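Thermotoga maritima TmcAL (Thermotoga maritima, PDB 5Y0T) belongs to the HIGH nucleotidyl transferase family of the HUP clan and binds adenosine-5'-rp-alpha-thio-triphosphate in this structure. Local coordinates at residues A[26-31]-A[187-192]; A[32-37]-A[88-93]; A[103-108]-A[161-166]; A[2-7]-A[22-27]. One frame throughout, in Å; residues are numbered along the deposited sequence.

Interaction 1: residues A[26-31]-A[187-192]; sequences ELVKPD and RFHTIK. With TAT (adenosine-5'-rp-alpha-thio-triphosphate), chain E.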
loop_
_atom_site.group_PDB
_atom_site.type_symbol
_atom_site.label_atom_id
_atom_site.label_comp_id
_atom_site.label_asym_id
_atom_site.label_seq_id
_atom_site.Cartn_x
_atom_site.Cartn_y
_atom_site.Cartn_z
ATOM N N GLU A 26 -32.234 14.278 28.787
ATOM C CA GLU A 26 -33.183 15.031 29.597
ATOM C C GLU A 26 -34.431 15.433 28.796
ATOM O O GLU A 26 -35.524 15.530 29.343
ATOM C CB GLU A 26 -32.503 16.278 30.173
ATOM C CG GLU A 26 -31.417 15.963 31.203
ATOM C CD GLU A 26 -31.986 15.350 32.495
ATOM O OE1 GLU A 26 -33.201 15.508 32.773
ATOM O OE2 GLU A 26 -31.214 14.711 33.235
ATOM N N LEU A 27 -34.252 15.696 27.509
ATOM C CA LEU A 27 -35.375 15.995 26.621
ATOM C C LEU A 27 -36.293 14.784 26.436
ATOM O O LEU A 27 -37.506 14.874 26.652
ATOM C CB LEU A 27 -34.858 16.468 25.261
ATOM C CG LEU A 27 -35.918 16.663 24.164
ATOM C CD1 LEU A 27 -36.775 17.866 24.468
ATOM C CD2 LEU A 27 -35.259 16.800 22.801
ATOM N N VAL A 28 -35.707 13.671 26.005
ATOM C CA VAL A 28 -36.456 12.471 25.630
ATOM C C VAL A 28 -36.839 11.600 26.832
ATOM O O VAL A 28 -37.848 10.893 26.794
ATOM C CB VAL A 28 -35.632 11.657 24.597
ATOM C CG1 VAL A 28 -36.222 10.270 24.340
ATOM C CG2 VAL A 28 -35.533 12.469 23.295
ATOM N N LYS A 29 -36.049 11.678 27.906
ATOM C CA LYS A 29 -36.244 10.807 29.079
ATOM C C LYS A 29 -36.334 9.340 28.685
ATOM O O LYS A 29 -37.314 8.654 29.001
ATOM C CB LYS A 29 -37.495 11.225 29.853
ATOM C CG LYS A 29 -37.382 12.650 30.382
ATOM C CD LYS A 29 -38.576 13.070 31.199
ATOM C CE LYS A 29 -38.371 14.492 31.683
ATOM N NZ LYS A 29 -36.963 14.688 32.167
ATOM N N PRO A 30 -35.299 8.845 27.999
ATOM C CA PRO A 30 -35.335 7.451 27.550
ATOM C C PRO A 30 -35.041 6.478 28.688
ATOM O O PRO A 30 -34.445 6.848 29.714
ATOM C CB PRO A 30 -34.231 7.400 26.489
ATOM C CG PRO A 30 -33.184 8.380 27.025
ATOM C CD PRO A 30 -33.989 9.477 27.754
ATOM N N ASP A 31 -35.478 5.235 28.508
ATOM C CA ASP A 31 -35.146 4.162 29.440
ATOM C C ASP A 31 -33.694 3.713 29.216
ATOM O O ASP A 31 -33.007 3.326 30.155
ATOM C CB ASP A 31 -36.124 2.990 29.268
ATOM C CG ASP A 31 -37.552 3.376 29.620
ATOM O OD1 ASP A 31 -38.389 3.563 28.710
ATOM O OD2 ASP A 31 -37.821 3.540 30.813
ATOM N N ARG A 187 -38.600 8.906 15.944
ATOM C CA ARG A 187 -38.852 10.336 16.102
ATOM C C ARG A 187 -37.531 11.097 16.200
ATOM O O ARG A 187 -36.693 10.758 17.033
ATOM C CB ARG A 187 -39.699 10.608 17.350
ATOM C CG ARG A 187 -41.131 10.089 17.264
ATOM C CD ARG A 187 -41.854 10.274 18.592
ATOM N NE ARG A 187 -41.201 9.535 19.672
ATOM C CZ ARG A 187 -41.711 8.457 20.257
ATOM N NH1 ARG A 187 -42.903 8.007 19.889
ATOM N NH2 ARG A 187 -41.051 7.855 21.235
ATOM N N PHE A 188 -37.352 12.117 15.358
ATOM C CA PHE A 188 -36.115 12.905 15.351
ATOM C C PHE A 188 -36.286 14.231 16.092
ATOM O O PHE A 188 -37.370 14.816 16.103
ATOM C CB PHE A 188 -35.629 13.149 13.905
ATOM C CG PHE A 188 -35.046 11.915 13.264
ATOM C CD1 PHE A 188 -35.860 11.021 12.584
ATOM C CD2 PHE A 188 -33.702 11.622 13.401
ATOM C CE1 PHE A 188 -35.329 9.870 12.021
ATOM C CE2 PHE A 188 -33.153 10.468 12.843
ATOM C CZ PHE A 188 -33.961 9.594 12.151
ATOM N N HIS A 189 -35.227 14.664 16.765
ATOM C CA HIS A 189 -35.261 15.898 17.560
ATOM C C HIS A 189 -33.953 16.640 17.343
ATOM O O HIS A 189 -32.926 16.010 17.171
ATOM C CB HIS A 189 -35.406 15.622 19.055
ATOM C CG HIS A 189 -36.471 14.632 19.400
ATOM N ND1 HIS A 189 -37.676 15.005 19.952
ATOM C CD2 HIS A 189 -36.503 13.282 19.295
ATOM C CE1 HIS A 189 -38.411 13.927 20.164
ATOM N NE2 HIS A 189 -37.728 12.870 19.763
ATOM N N THR A 190 -33.995 17.966 17.396
ATOM C CA THR A 190 -32.781 18.776 17.400
ATOM C C THR A 190 -32.524 19.289 18.802
ATOM O O THR A 190 -33.457 19.468 19.583
ATOM C CB THR A 190 -32.870 20.018 16.462
ATOM O OG1 THR A 190 -33.853 20.933 16.977
ATOM C CG2 THR A 190 -33.253 19.629 15.059
ATOM N N ILE A 191 -31.253 19.491 19.131
ATOM C CA ILE A 191 -30.911 20.400 20.211
ATOM C C ILE A 191 -29.952 21.444 19.648
ATOM O O ILE A 191 -29.250 21.185 18.672
ATOM C CB ILE A 191 -30.293 19.662 21.437
ATOM C CG1 ILE A 191 -29.053 18.839 21.049
ATOM C CG2 ILE A 191 -31.344 18.779 22.098
ATOM C CD1 ILE A 191 -27.742 19.552 21.321
ATOM N N LYS A 192 -29.939 22.628 20.255
ATOM C CA LYS A 192 -29.093 23.709 19.772
ATOM C C LYS A 192 -27.609 23.464 20.053
ATOM O O LYS A 192 -27.225 23.250 21.200
ATOM C CB LYS A 192 -29.501 25.036 20.422
ATOM C CG LYS A 192 -28.658 26.229 19.951
ATOM C CD LYS A 192 -29.073 26.697 18.553
ATOM C CE LYS A 192 -28.245 27.906 18.097
ATOM N NZ LYS A 192 -26.866 27.477 17.673
HETATM N N1 TAT E . -23.230 21.705 21.417
HETATM C C2 TAT E . -24.266 20.860 21.249
HETATM N N3 TAT E . -24.162 19.674 20.626
HETATM C C4 TAT E . -22.973 19.260 20.125
HETATM C C5 TAT E . -21.792 20.114 20.285
HETATM C C6 TAT E . -21.991 21.410 20.976
HETATM N N6 TAT E . -20.958 22.266 21.164
HETATM N N7 TAT E . -20.759 19.462 19.712
HETATM C C8 TAT E . -21.229 18.281 19.234
HETATM N N9 TAT E . -22.549 18.167 19.484
HETATM P PA TAT E . -19.956 14.166 16.818
HETATM P PB TAT E . -19.247 16.804 15.733
HETATM P PG TAT E . -17.320 18.898 16.244
HETATM C "C1'" TAT E . -23.413 17.030 19.098
HETATM O O1A TAT E . -16.791 19.397 17.577
HETATM O O1B TAT E . -18.691 16.727 14.343
HETATM S S1G TAT E . -20.899 13.527 15.241
HETATM C "C2'" TAT E . -23.369 16.833 17.584
HETATM O "O2'" TAT E . -24.203 17.769 16.899
HETATM O O2A TAT E . -19.109 13.171 17.593
HETATM O O2B TAT E . -20.647 17.325 15.936
HETATM O O2G TAT E . -16.228 18.337 15.354
HETATM C "C3'" TAT E . -23.828 15.398 17.448
HETATM O "O3'" TAT E . -25.265 15.311 17.447
HETATM O O3A TAT E . -18.973 15.404 16.485
HETATM O O3B TAT E . -18.228 17.636 16.680
HETATM O O3G TAT E . -18.273 19.817 15.517
HETATM C "C4'" TAT E . -23.285 14.747 18.716
HETATM O "O4'" TAT E . -22.948 15.795 19.633
HETATM C "C5'" TAT E . -22.026 13.919 18.439
HETATM O "O5'" TAT E . -21.058 14.768 17.823
#
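His-189 meets Leu-27 and Val-28 where the last turn of helix 15-28 packs on strand 187-192, at one end of the parallel, Rossmann-like part of the sheet expected of a HUP-clan protein. Followed outward, the histidine touches the helix almost all along its length. Its CB lies 3.9 Å from Leu-27 CD2, and the same methyl is 4.1 Å from ring atom ND1, approaching the imidazole obliquely. With CG beside the backbone N (chi1 -47°), the ring leans over toward Val-28. There CG2 of Val-28 sits over one face, 4.3 Å from the ring centroid and 16° off the normal, a CH-pi contact. It is offset toward the rim on the side of CD2 and NE2. At the tip, NE2 is hydrogen-bonded to Asp-98 OD2, while the other carboxylate oxygen of Asp-98 forms a salt bridge with Arg-187. The imidazole is thus tethered through its outer nitrogen and has an aliphatic lid on one face, a combination that should limit its rotation about the CB-CG bond. Two residues along the strand, Ile-191 divides its branches between the helix and the ligand pocket. Its CG2 faces Leu-27 CD2 at a looser 4.4 Å. Its CG1 stands between the backbone N and the carbonyl carbon (chi1 56°) and leads the chain away from the helix, into the pocket. The terminal CD1 of Ile-191 there reaches the adenine of adenosine-5'-rp-alpha-thio-triphosphate, 3.6 Å from its N3.

Interaction 2: residues A[32-37]-A[88-93]; sequences YTIAVM and CVLDAT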
loop_
_atom_site.group_PDB
_atom_site.type_symbol
_atom_site.label_atom_id
_atom_site.label_comp_id
_atom_site.label_asym_id
_atom_site.label_seq_id
_atom_site.Cartn_x
_atom_site.Cartn_y
_atom_site.Cartn_z
ATOM N N TYR A 32 -33.234 3.803 27.970
ATOM C CA TYR A 32 -31.864 3.448 27.591
ATOM C C TYR A 32 -31.360 4.375 26.501
ATOM O O TYR A 32 -32.148 4.941 25.758
ATOM C CB TYR A 32 -31.771 1.994 27.082
ATOM C CG TYR A 32 -32.319 0.972 28.054
ATOM C CD1 TYR A 32 -31.497 0.398 29.032
ATOM C CD2 TYR A 32 -33.658 0.584 27.998
ATOM C CE1 TYR A 32 -31.992 -0.532 29.924
ATOM C CE2 TYR A 32 -34.163 -0.338 28.892
ATOM C CZ TYR A 32 -33.322 -0.890 29.848
ATOM O OH TYR A 32 -33.828 -1.798 30.727
ATOM N N THR A 33 -30.039 4.484 26.394
ATOM C CA THR A 33 -29.392 5.274 25.352
ATOM C C THR A 33 -28.388 4.407 24.590
ATOM O O THR A 33 -27.532 3.767 25.189
ATOM C CB THR A 33 -28.670 6.489 25.955
ATOM O OG1 THR A 33 -29.637 7.329 26.592
ATOM C CG2 THR A 33 -27.939 7.289 24.889
ATOM N N ILE A 34 -28.519 4.397 23.272
ATOM C CA ILE A 34 -27.670 3.618 22.398
ATOM C C ILE A 34 -26.942 4.563 21.453
ATOM O O ILE A 34 -27.566 5.430 20.842
ATOM C CB ILE A 34 -28.497 2.609 21.595
ATOM C CG1 ILE A 34 -29.143 1.582 22.542
ATOM C CG2 ILE A 34 -27.632 1.926 20.548
ATOM C CD1 ILE A 34 -30.150 0.677 21.829
ATOM N N ALA A 35 -25.626 4.411 21.335
ATOM C CA ALA A 35 -24.859 5.231 20.385
ATOM C C ALA A 35 -24.351 4.376 19.240
ATOM O O ALA A 35 -23.934 3.251 19.469
ATOM C CB ALA A 35 -23.692 5.916 21.082
ATOM N N VAL A 36 -24.422 4.897 18.016
ATOM C CA VAL A 36 -23.720 4.298 16.886
ATOM C C VAL A 36 -22.586 5.254 16.574
ATOM O O VAL A 36 -22.806 6.438 16.313
ATOM C CB VAL A 36 -24.648 4.033 15.639
ATOM C CG1 VAL A 36 -25.277 5.336 15.061
ATOM C CG2 VAL A 36 -23.888 3.256 14.550
ATOM N N MET A 37 -21.362 4.722 16.638
ATOM C CA MET A 37 -20.146 5.516 16.662
ATOM C C MET A 37 -19.192 5.077 15.551
ATOM O O MET A 37 -18.964 3.887 15.354
ATOM C CB MET A 37 -19.445 5.376 18.028
ATOM C CG MET A 37 -18.244 6.302 18.250
ATOM S SD MET A 37 -17.354 5.918 19.774
ATOM C CE MET A 37 -16.394 4.509 19.199
ATOM N N CYS A 88 -29.717 3.246 9.517
ATOM C CA CYS A 88 -29.998 1.816 9.323
ATOM C C CYS A 88 -29.607 0.985 10.557
ATOM O O CYS A 88 -30.349 0.089 10.961
ATOM C CB CYS A 88 -29.267 1.263 8.092
ATOM S SG CYS A 88 -30.005 1.676 6.510
ATOM N N VAL A 89 -28.456 1.289 11.147
ATOM C CA VAL A 89 -28.003 0.560 12.328
ATOM C C VAL A 89 -28.954 0.817 13.501
ATOM O O VAL A 89 -29.388 -0.116 14.176
ATOM C CB VAL A 89 -26.578 0.966 12.770
ATOM C CG1 VAL A 89 -26.238 0.328 14.112
ATOM C CG2 VAL A 89 -25.505 0.560 11.718
ATOM N N LEU A 90 -29.247 2.084 13.767
ATOM C CA LEU A 90 -30.178 2.397 14.855
ATOM C C LEU A 90 -31.542 1.742 14.642
ATOM O O LEU A 90 -32.080 1.098 15.543
ATOM C CB LEU A 90 -30.334 3.912 14.995
ATOM C CG LEU A 90 -29.048 4.561 15.509
ATOM C CD1 LEU A 90 -29.206 6.080 15.657
ATOM C CD2 LEU A 90 -28.612 3.939 16.839
ATOM N N ASP A 91 -32.104 1.910 13.451
ATOM C CA ASP A 91 -33.384 1.291 13.152
ATOM C C ASP A 91 -33.325 -0.245 13.281
ATOM O O ASP A 91 -34.290 -0.873 13.699
ATOM C CB ASP A 91 -33.846 1.680 11.752
ATOM C CG ASP A 91 -35.179 1.060 11.396
ATOM O OD1 ASP A 91 -36.208 1.586 11.858
ATOM O OD2 ASP A 91 -35.184 0.052 10.662
ATOM N N ALA A 92 -32.190 -0.841 12.929
ATOM C CA ALA A 92 -32.075 -2.300 12.916
ATOM C C ALA A 92 -32.035 -2.901 14.322
ATOM O O ALA A 92 -32.289 -4.097 14.495
ATOM C CB ALA A 92 -30.850 -2.725 12.142
ATOM N N THR A 93 -31.722 -2.084 15.324
ATOM C CA THR A 93 -31.696 -2.574 16.701
ATOM C C THR A 93 -33.064 -3.082 17.107
ATOM O O THR A 93 -33.175 -3.933 17.991
ATOM C CB THR A 93 -31.305 -1.484 17.701
ATOM O OG1 THR A 93 -32.296 -0.447 17.650
ATOM C CG2 THR A 93 -29.910 -0.895 17.367
#
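No flat side chain enters the contact of Val-36 with Val-89 and Leu-90, so there are no ring faces or edges to cover; branched aliphatic groups do all the touching. This is strand-on-helix packing in a Rossmann-like alpha/beta fold, with helix 79-92 lying on the sheet face opposite helix 15-28. The short segments run roughly antiparallel, at 148°, with their axes 9.1 Å apart at closest approach. Val-36 straddles two neighbouring helix residues. Its CG2, anti to the backbone N, meets Val-89 CG1 at 3.8 Å. Its CG1, set between the backbone N and the carbonyl carbon (chi1 61°), goes to the other neighbour, 3.9 Å from the branch carbon CG of Leu-90. Both leucine methyls lie about equally close to that Val-36 methyl, so CG1 fits against the whole fork. Ile-34, two residues earlier on the same strand face, adds a looser touch, its CG2 4.3 Å from Leu-90 CD2. Leu-68 of the adjoining strand touches both Ile-34 and Val-89, continuing the buried apolar layer. The Leu-90 carbonyl oxygen accepts from both Thr-93 N and Thr-93 OG1; the hydroxyl lies in the carbonyl plane, 2.6 Å from Leu-90 O.

Interaction 3: residues A[103-108]-A[161-166]; sequences SESNDI and VLKLEK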
loop_
_atom_site.group_PDB
_atom_site.type_symbol
_atom_site.label_atom_id
_atom_site.label_comp_id
_atom_site.label_asym_id
_atom_site.label_seq_id
_atom_site.Cartn_x
_atom_site.Cartn_y
_atom_site.Cartn_z
ATOM N N SER A 103 -27.821 20.736 16.321
ATOM C CA SER A 103 -28.279 21.511 15.169
ATOM C C SER A 103 -27.893 22.985 15.308
ATOM O O SER A 103 -27.958 23.552 16.402
ATOM C CB SER A 103 -29.799 21.342 15.026
ATOM O OG SER A 103 -30.393 22.359 14.244
ATOM N N GLU A 104 -27.478 23.617 14.212
ATOM C CA GLU A 104 -27.162 25.039 14.272
ATOM C C GLU A 104 -28.427 25.878 14.437
ATOM O O GLU A 104 -28.436 26.893 15.161
ATOM C CB GLU A 104 -26.397 25.488 13.014
ATOM C CG GLU A 104 -24.979 24.901 12.888
ATOM C CD GLU A 104 -24.941 23.560 12.166
ATOM O OE1 GLU A 104 -26.024 22.986 11.886
ATOM O OE2 GLU A 104 -23.821 23.076 11.882
ATOM N N SER A 105 -29.474 25.504 13.706
ATOM C CA SER A 105 -30.732 26.250 13.744
ATOM C C SER A 105 -31.636 25.824 14.897
ATOM O O SER A 105 -32.437 26.619 15.373
ATOM C CB SER A 105 -31.495 26.091 12.432
ATOM O OG SER A 105 -31.904 24.744 12.280
ATOM N N ASN A 106 -31.510 24.559 15.314
ATOM C CA ASN A 106 -32.432 23.938 16.276
ATOM C C ASN A 106 -33.882 24.029 15.774
ATOM O O ASN A 106 -34.824 24.266 16.547
ATOM C CB ASN A 106 -32.299 24.596 17.661
ATOM C CG ASN A 106 -32.932 23.761 18.769
ATOM O OD1 ASN A 106 -32.965 22.531 18.694
ATOM N ND2 ASN A 106 -33.460 24.432 19.790
ATOM N N ASP A 107 -34.052 23.895 14.462
ATOM C CA ASP A 107 -35.382 23.971 13.865
ATOM C C ASP A 107 -35.746 22.629 13.229
ATOM O O ASP A 107 -35.502 22.424 12.037
ATOM C CB ASP A 107 -35.371 25.090 12.814
ATOM C CG ASP A 107 -36.750 25.444 12.289
ATOM O OD1 ASP A 107 -37.706 24.667 12.494
ATOM O OD2 ASP A 107 -36.854 26.512 11.640
ATOM N N ILE A 108 -36.461 21.780 13.964
ATOM C CA ILE A 108 -36.669 20.409 13.506
ATOM C C ILE A 108 -37.726 20.393 12.405
ATOM O O ILE A 108 -37.674 19.576 11.486
ATOM C CB ILE A 108 -37.103 19.468 14.658
ATOM C CG1 ILE A 108 -37.263 18.037 14.156
ATOM C CG2 ILE A 108 -38.399 19.962 15.315
ATOM C CD1 ILE A 108 -35.955 17.358 13.816
ATOM N N VAL A 161 -33.705 28.264 3.376
ATOM C CA VAL A 161 -32.905 27.154 2.854
ATOM C C VAL A 161 -31.409 27.364 3.123
ATOM O O VAL A 161 -30.639 26.400 3.192
ATOM C CB VAL A 161 -33.157 26.963 1.331
ATOM C CG1 VAL A 161 -32.437 25.723 0.796
ATOM C CG2 VAL A 161 -34.654 26.854 1.059
ATOM N N LEU A 162 -31.002 28.620 3.308
ATOM C CA LEU A 162 -29.611 28.930 3.643
ATOM C C LEU A 162 -29.128 28.218 4.916
ATOM O O LEU A 162 -27.922 28.078 5.127
ATOM C CB LEU A 162 -29.423 30.440 3.794
ATOM C CG LEU A 162 -29.517 31.246 2.500
ATOM C CD1 LEU A 162 -29.664 32.738 2.797
ATOM C CD2 LEU A 162 -28.287 30.994 1.644
ATOM N N LYS A 163 -30.056 27.757 5.753
ATOM C CA LYS A 163 -29.687 26.994 6.948
ATOM C C LYS A 163 -28.912 25.726 6.581
ATOM O O LYS A 163 -28.152 25.183 7.387
ATOM C CB LYS A 163 -30.928 26.627 7.761
ATOM C CG LYS A 163 -31.618 27.805 8.461
ATOM C CD LYS A 163 -32.941 27.338 9.076
ATOM C CE LYS A 163 -33.831 28.501 9.455
ATOM N NZ LYS A 163 -35.180 28.003 9.844
ATOM N N LEU A 164 -29.090 25.270 5.347
ATOM C CA LEU A 164 -28.481 24.028 4.895
ATOM C C LEU A 164 -27.036 24.254 4.463
ATOM O O LEU A 164 -26.406 23.364 3.913
ATOM C CB LEU A 164 -29.304 23.410 3.763
ATOM C CG LEU A 164 -30.704 22.949 4.197
ATOM C CD1 LEU A 164 -31.522 22.448 3.011
ATOM C CD2 LEU A 164 -30.612 21.871 5.275
ATOM N N GLU A 165 -26.512 25.457 4.673
ATOM C CA GLU A 165 -25.080 25.662 4.469
ATOM C C GLU A 165 -24.292 25.207 5.697
ATOM O O GLU A 165 -23.063 25.154 5.680
ATOM C CB GLU A 165 -24.774 27.127 4.152
ATOM C CG GLU A 165 -25.494 27.632 2.922
ATOM C CD GLU A 165 -25.036 29.012 2.488
ATOM O OE1 GLU A 165 -24.322 29.692 3.259
ATOM O OE2 GLU A 165 -25.398 29.411 1.365
ATOM N N LYS A 166 -25.012 24.881 6.764
ATOM C CA LYS A 166 -24.385 24.506 8.025
ATOM C C LYS A 166 -24.314 22.989 8.123
ATOM O O LYS A 166 -25.321 22.310 7.913
ATOM C CB LYS A 166 -25.166 25.088 9.213
ATOM C CG LYS A 166 -25.337 26.618 9.192
ATOM C CD LYS A 166 -24.034 27.344 9.464
ATOM C CE LYS A 166 -24.252 28.851 9.539
ATOM N NZ LYS A 166 -22.970 29.611 9.603
#
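Lys-163 reaches Asp-107 with an extended chain, and its NZ lies 2.9 Å from Asp-107 OD2 in a salt bridge whose hydrogen-bond geometry is weak. The two side chains cross at about a right angle. On the way the lysine passes Ser-105, with CD 3.9 Å from that residue's CB. The second first-shell pair is Glu-104 with Lys-166: the carboxylate carbon CD lies 3.3 Å from Lys-166 CB, whereas the ammonium group turns away, 7.0 Å between NZ and Glu-104 OE2. Two loops meet here, one leaving strand 98-103 of the Rossmann-like sheet, the other a 3-10 segment leading into helix 167-182. Asp-107 is the N-cap of helix 108-120; its OD1 accepts from Phe-110 N, which leaves OD2 to the lysine. Lys-163 NZ also pairs with Glu-160, and its charge makes a cation-pi contact with Phe-110. Glu-104 OE2 is engaged by Asn-168 N in the first turn of helix 167-182. Farther out, Ser-103 OG accepts from Asn-106 N at 2.7 Å in an ST motif, and Ser-105 OG from Asp-107 N at 3.2 Å in an ST turn. Asp-169 grips both hydroxyls, OD1 bonded to Ser-103 OG and OD2 to Ser-105 OG.

Interaction 4: residues A[2-7]-A[22-27]; sequences KVLGVV and TSAREL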
loop_
_atom_site.group_PDB
_atom_site.type_symbol
_atom_site.label_atom_id
_atom_site.label_comp_id
_atom_site.label_asym_id
_atom_site.label_seq_id
_atom_site.Cartn_x
_atom_site.Cartn_y
_atom_site.Cartn_z
ATOM N N LYS A 2 -39.227 4.079 25.826
ATOM C CA LYS A 2 -38.413 4.916 24.954
ATOM C C LYS A 2 -36.921 4.578 24.988
ATOM O O LYS A 2 -36.336 4.391 26.064
ATOM C CB LYS A 2 -38.608 6.389 25.318
ATOM C CG LYS A 2 -39.987 6.948 24.978
ATOM C CD LYS A 2 -40.026 8.463 25.179
ATOM C CE LYS A 2 -41.379 9.046 24.838
ATOM N NZ LYS A 2 -41.368 10.538 24.936
ATOM N N VAL A 3 -36.311 4.539 23.803
ATOM C CA VAL A 3 -34.877 4.326 23.671
ATOM C C VAL A 3 -34.266 5.396 22.787
ATOM O O VAL A 3 -34.635 5.551 21.622
ATOM C CB VAL A 3 -34.540 2.938 23.081
ATOM C CG1 VAL A 3 -33.025 2.810 22.875
ATOM C CG2 VAL A 3 -35.062 1.829 24.005
ATOM N N LEU A 4 -33.327 6.136 23.359
ATOM C CA LEU A 4 -32.625 7.191 22.647
ATOM C C LEU A 4 -31.472 6.636 21.821
ATOM O O LEU A 4 -30.625 5.928 22.368
ATOM C CB LEU A 4 -32.069 8.203 23.641
ATOM C CG LEU A 4 -31.139 9.278 23.082
ATOM C CD1 LEU A 4 -31.920 10.160 22.083
ATOM C CD2 LEU A 4 -30.554 10.096 24.233
ATOM N N GLY A 5 -31.465 6.900 20.515
ATOM C CA GLY A 5 -30.274 6.665 19.699
ATOM C C GLY A 5 -29.534 7.972 19.433
ATOM O O GLY A 5 -30.169 9.022 19.222
ATOM N N VAL A 6 -28.210 7.903 19.345
ATOM C CA VAL A 6 -27.404 9.057 18.957
ATOM C C VAL A 6 -26.320 8.588 17.981
ATOM O O VAL A 6 -25.795 7.467 18.092
ATOM C CB VAL A 6 -26.771 9.801 20.169
ATOM C CG1 VAL A 6 -27.873 10.390 21.095
ATOM C CG2 VAL A 6 -25.823 8.901 20.980
ATOM N N VAL A 7 -26.029 9.448 17.009
ATOM C CA VAL A 7 -25.021 9.193 15.977
ATOM C C VAL A 7 -23.802 10.022 16.320
ATOM O O VAL A 7 -23.915 11.235 16.454
ATOM C CB VAL A 7 -25.529 9.580 14.578
ATOM C CG1 VAL A 7 -24.431 9.321 13.508
ATOM C CG2 VAL A 7 -26.823 8.822 14.255
ATOM N N THR A 22 -26.315 14.899 27.396
ATOM C CA THR A 22 -27.121 15.218 28.560
ATOM C C THR A 22 -28.437 15.874 28.136
ATOM O O THR A 22 -29.508 15.544 28.653
ATOM C CB THR A 22 -26.354 16.150 29.522
ATOM O OG1 THR A 22 -25.184 15.476 30.004
ATOM C CG2 THR A 22 -27.222 16.528 30.706
ATOM N N SER A 23 -28.359 16.798 27.189
ATOM C CA SER A 23 -29.576 17.464 26.690
ATOM C C SER A 23 -30.560 16.464 26.084
ATOM O O SER A 23 -31.783 16.501 26.329
ATOM C CB SER A 23 -29.218 18.527 25.643
ATOM O OG SER A 23 -28.598 19.649 26.248
ATOM N N ALA A 24 -30.016 15.572 25.279
ATOM C CA ALA A 24 -30.817 14.575 24.595
ATOM C C ALA A 24 -31.545 13.691 25.585
ATOM O O ALA A 24 -32.724 13.396 25.407
ATOM C CB ALA A 24 -29.916 13.714 23.685
ATOM N N ARG A 25 -30.829 13.241 26.616
ATOM C CA ARG A 25 -31.417 12.327 27.598
ATOM C C ARG A 25 -32.496 13.034 28.412
ATOM O O ARG A 25 -33.550 12.460 28.696
ATOM C CB ARG A 25 -30.320 11.742 28.518
ATOM C CG ARG A 25 -29.367 10.771 27.739
ATOM C CD ARG A 25 -28.139 10.388 28.581
ATOM N NE ARG A 25 -28.529 9.691 29.806
ATOM C CZ ARG A 25 -27.863 9.770 30.952
ATOM N NH1 ARG A 25 -26.769 10.524 31.034
ATOM N NH2 ARG A 25 -28.291 9.094 32.016
ATOM N N GLU A 26 -32.234 14.278 28.787
ATOM C CA GLU A 26 -33.183 15.031 29.597
ATOM C C GLU A 26 -34.431 15.433 28.796
ATOM O O GLU A 26 -35.524 15.530 29.343
ATOM C CB GLU A 26 -32.503 16.278 30.173
ATOM C CG GLU A 26 -31.417 15.963 31.203
ATOM C CD GLU A 26 -31.986 15.350 32.495
ATOM O OE1 GLU A 26 -33.201 15.508 32.773
ATOM O OE2 GLU A 26 -31.214 14.711 33.235
ATOM N N LEU A 27 -34.252 15.696 27.509
ATOM C CA LEU A 27 -35.375 15.995 26.621
ATOM C C LEU A 27 -36.293 14.784 26.436
ATOM O O LEU A 27 -37.506 14.874 26.652
ATOM C CB LEU A 27 -34.858 16.468 25.261
ATOM C CG LEU A 27 -35.918 16.663 24.164
ATOM C CD1 LEU A 27 -36.775 17.866 24.468
ATOM C CD2 LEU A 27 -35.259 16.800 22.801
#
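Ala-24 and Arg-25, successive residues of helix 15-28, share one methyl of Leu-4 on strand 3-8. The helix segment opens with Thr-22 and Ser-23, whose carbonyl oxygens accept from Glu-26 N and Leu-27 N, keeping the backbone regular through the contact. Ala-24 comes next and points its CB at the strand, where it meets Leu-4 CD2 at 3.7 Å. A side chain this short is consistent with close helix-to-sheet packing, and it rests on Val-100 of strand 98-103 as well. Arg-25 takes part through the aliphatic base of its chain alone: CG lies 3.8 Å from the same Leu-4 CD2, and the arginine crosses the leucine at about a right angle. CG stands beside the backbone N (chi1 -68°), which brings this methylene up to the leucine, and the bend comes only farther out, at chi3. This is the inside of a beta-alpha-beta crossover, in which helix 15-28 connects strand 3-8 to its parallel neighbour 32-38 and packs across both. Arg-25 also touches Thr-33 of that second strand, as does Leu-4. With CG of Leu-4 anti to the backbone N (chi1 172°) and chi2 at 63°, CD2 is the methyl that meets both helix residues. The side chain of Val-7 turns to the other sheet face and packs on Phe-82, Ala-86 and Leu-90, whereas its backbone O is the part near adenosine-5'-rp-alpha-thio-triphosphate, 3.8 Å from C5'.

How the interactions relate
Interactions 2 and 4 are buried and wholly apolar across their interfaces, packing helices on opposite faces of one sheet; their strands, 32-38 and 3-8, are hydrogen-bonded neighbours, as in Ile-34 N to Leu-4 O. Interactions 1 and 4 use the same helix, 15-28, share Glu-26 and Leu-27, and have centres about 5 Å apart. Interaction 1 is only partly buried and mixes aliphatic contact with an imidazole, reaching adenosine-5'-rp-alpha-thio-triphosphate through Ile-191. Interaction 3, at the surface and about 24 Å from interaction 2 between centres, relies on charge and helix capping instead. It joins interaction 1 through the pairing of Ser-103 with Ile-191 between strands 98-103 and 187-192.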